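PDB 2XJ9: MIPZ from Caulobacter crescentus, which binds ATP and dimerises as a P-loop ATPase that positions the division plane, acting as a nucleoid-binding inhibitor of bacterial cell division. Local coordinates for residues A[72-75]-A[76-80]. The protein carries 1 engineered substitution. Sequence-based numbering, arbitrary orientation.
Sequences LNLS and DNDVA
The carboxylate of D78 folds back over the turn between strand 70-72 and helix 78-81 and lies against the backbone of L74 and S75. With CG beside its own backbone N (chi1 -50°), OD1 accepts a hydrogen bond from L74 N at 3.1 Å. The bond is moderately bent, 149° at the hydrogen, and meets the syn side of OD1, slightly out of the carboxylate plane. An aspartate suits this first turn of the helix, since its short side chain keeps the acceptor close to the backbone, where OD1 can meet an amide four residues earlier.

On one flank N73 crosses the carboxylate at about a right angle, its CB in van der Waals contact with D78 OD2 at 3.7 Å and its amide plane turned 77° from the carboxylate. On another flank L74 supplies aliphatic cover, CG standing 3.8 Å from D78 OD1, while its side chain also touches A96 of helix 86-103. N77 occupies the N-cap, a natural place for an asparagine. R46 makes a weak hydrogen bond to N73 OD1 and a long, weak ion pair with D78 OD2. Replacing D78 by an alanine removes the carboxylate, which would probably leave L74 N without its acceptor and R46 without that distant mate. The buried carboxylate is thus probably eased by one main-chain amide and a distant positive charge.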
ATOM      1  N   LEU A  72     -11.340   5.820 -18.558  1.00 36.27           N
ATOM      2  CA  LEU A  72     -10.518   5.666 -19.755  1.00 33.14           C
ATOM      3  C   LEU A  72      -9.414   4.624 -19.603  1.00 43.73           C
ATOM      4  O   LEU A  72      -8.544   4.729 -18.740  1.00 47.26           O
ATOM      5  CB  LEU A  72      -9.894   7.008 -20.134  1.00 37.40           C
ATOM      6  CG  LEU A  72     -10.410   7.773 -21.361  1.00 41.39           C
ATOM      7  CD1 LEU A  72     -11.869   7.536 -21.652  1.00 40.43           C
ATOM      8  CD2 LEU A  72     -10.161   9.248 -21.184  1.00 37.14           C
ATOM      9  N   ASN A  73      -9.436   3.621 -20.466  1.00 42.95           N
ATOM     10  CA  ASN A  73      -8.419   2.591 -20.425  1.00 42.91           C
ATOM     11  C   ASN A  73      -7.381   2.853 -21.480  1.00 47.64           C
ATOM     12  O   ASN A  73      -7.675   3.457 -22.495  1.00 61.61           O
ATOM     13  CB  ASN A  73      -9.049   1.224 -20.671  1.00 48.92           C
ATOM     14  CG  ASN A  73     -10.114   0.884 -19.658  1.00 52.04           C
ATOM     15  OD1 ASN A  73      -9.886   0.951 -18.448  1.00 51.46           O
ATOM     16  ND2 ASN A  73     -11.295   0.533 -20.145  1.00 34.44           N
ATOM     17  N   LEU A  74      -6.164   2.393 -21.251  1.00 48.88           N
ATOM     18  CA  LEU A  74      -5.133   2.503 -22.263  1.00 45.39           C
ATOM     19  C   LEU A  74      -5.269   1.385 -23.324  1.00 61.37           C
ATOM     20  O   LEU A  74      -4.980   1.616 -24.502  1.00 57.28           O
ATOM     21  CB  LEU A  74      -3.746   2.520 -21.620  1.00 38.98           C
ATOM     22  CG  LEU A  74      -3.713   3.141 -20.216  1.00 50.38           C
ATOM     23  CD1 LEU A  74      -2.317   3.634 -19.828  1.00 44.72           C
ATOM     24  CD2 LEU A  74      -4.708   4.262 -20.109  1.00 45.82           C
ATOM     25  N   SER A  75      -5.725   0.193 -22.912  1.00 60.76           N
ATOM     26  CA  SER A  75      -5.938  -0.937 -23.829  1.00 48.84           C
ATOM     27  C   SER A  75      -7.369  -1.414 -23.814  1.00 55.20           C
ATOM     28  O   SER A  75      -8.249  -0.740 -23.298  1.00 55.41           O
ATOM     29  CB  SER A  75      -5.074  -2.125 -23.447  1.00 38.37           C
ATOM     30  OG  SER A  75      -3.719  -1.768 -23.401  1.00 48.19           O
ATOM     31  N   ASP A  76      -7.587  -2.594 -24.388  1.00 66.80           N
ATOM     32  CA  ASP A  76      -8.859  -3.298 -24.271  1.00 64.59           C
ATOM     33  C   ASP A  76      -8.643  -4.291 -23.161  1.00 64.27           C
ATOM     34  O   ASP A  76      -9.566  -4.982 -22.730  1.00 64.32           O
ATOM     35  CB  ASP A  76      -9.195  -4.033 -25.565  1.00 76.35           C
ATOM     36  CG  ASP A  76      -8.771  -3.253 -26.810  1.00 96.76           C
ATOM     37  OD1 ASP A  76      -7.708  -3.588 -27.379  1.00 90.43           O
ATOM     38  OD2 ASP A  76      -9.490  -2.303 -27.212  1.00 85.24           O
ATOM     39  N   ASN A  77      -7.390  -4.336 -22.709  1.00 59.58           N
ATOM     40  CA  ASN A  77      -6.953  -5.175 -21.607  1.00 54.66           C
ATOM     41  C   ASN A  77      -5.634  -4.650 -21.032  1.00 60.58           C
ATOM     42  O   ASN A  77      -4.560  -4.892 -21.600  1.00 56.00           O
ATOM     43  CB  ASN A  77      -6.792  -6.616 -22.090  1.00 55.26           C
ATOM     44  CG  ASN A  77      -6.352  -7.557 -20.992  1.00 52.97           C
ATOM     45  OD1 ASN A  77      -5.448  -7.247 -20.220  1.00 57.61           O
ATOM     46  ND2 ASN A  77      -6.996  -8.715 -20.911  1.00 45.26           N
ATOM     47  N   ASP A  78      -5.714  -3.941 -19.902  1.00 58.78           N
ATOM     48  CA  ASP A  78      -4.543  -3.260 -19.333  1.00 48.34           C
ATOM     49  C   ASP A  78      -3.690  -4.200 -18.499  1.00 50.54           C
ATOM     50  O   ASP A  78      -2.466  -4.022 -18.396  1.00 43.65           O
ATOM     51  CB  ASP A  78      -4.956  -2.056 -18.480  1.00 48.05           C
ATOM     52  CG  ASP A  78      -5.939  -1.136 -19.192  1.00 64.68           C
ATOM     53  OD1 ASP A  78      -5.730   0.104 -19.155  1.00 57.50           O
ATOM     54  OD2 ASP A  78      -6.926  -1.655 -19.770  1.00 64.49           O
ATOM     55  N   VAL A  79      -4.344  -5.188 -17.886  1.00 46.29           N
ATOM     56  CA  VAL A  79      -3.618  -6.191 -17.134  1.00 46.30           C
ATOM     57  C   VAL A  79      -2.587  -6.785 -18.076  1.00 43.75           C
ATOM     58  O   VAL A  79      -1.436  -6.998 -17.697  1.00 43.90           O
ATOM     59  CB  VAL A  79      -4.552  -7.282 -16.587  1.00 48.03           C
ATOM     60  CG1 VAL A  79      -3.748  -8.465 -16.088  1.00 43.37           C
ATOM     61  CG2 VAL A  79      -5.424  -6.727 -15.473  1.00 36.28           C
ATOM     62  N   ALA A  80      -3.017  -7.017 -19.317  1.00 50.86           N
ATOM     63  CA  ALA A  80      -2.169  -7.541 -20.397  1.00 48.97           C
ATOM     64  C   ALA A  80      -1.116  -6.527 -20.796  1.00 47.12           C
ATOM     65  O   ALA A  80       0.062  -6.861 -20.878  1.00 42.31           O
ATOM     66  CB  ALA A  80      -3.016  -7.897 -21.597  1.00 41.09           C
TER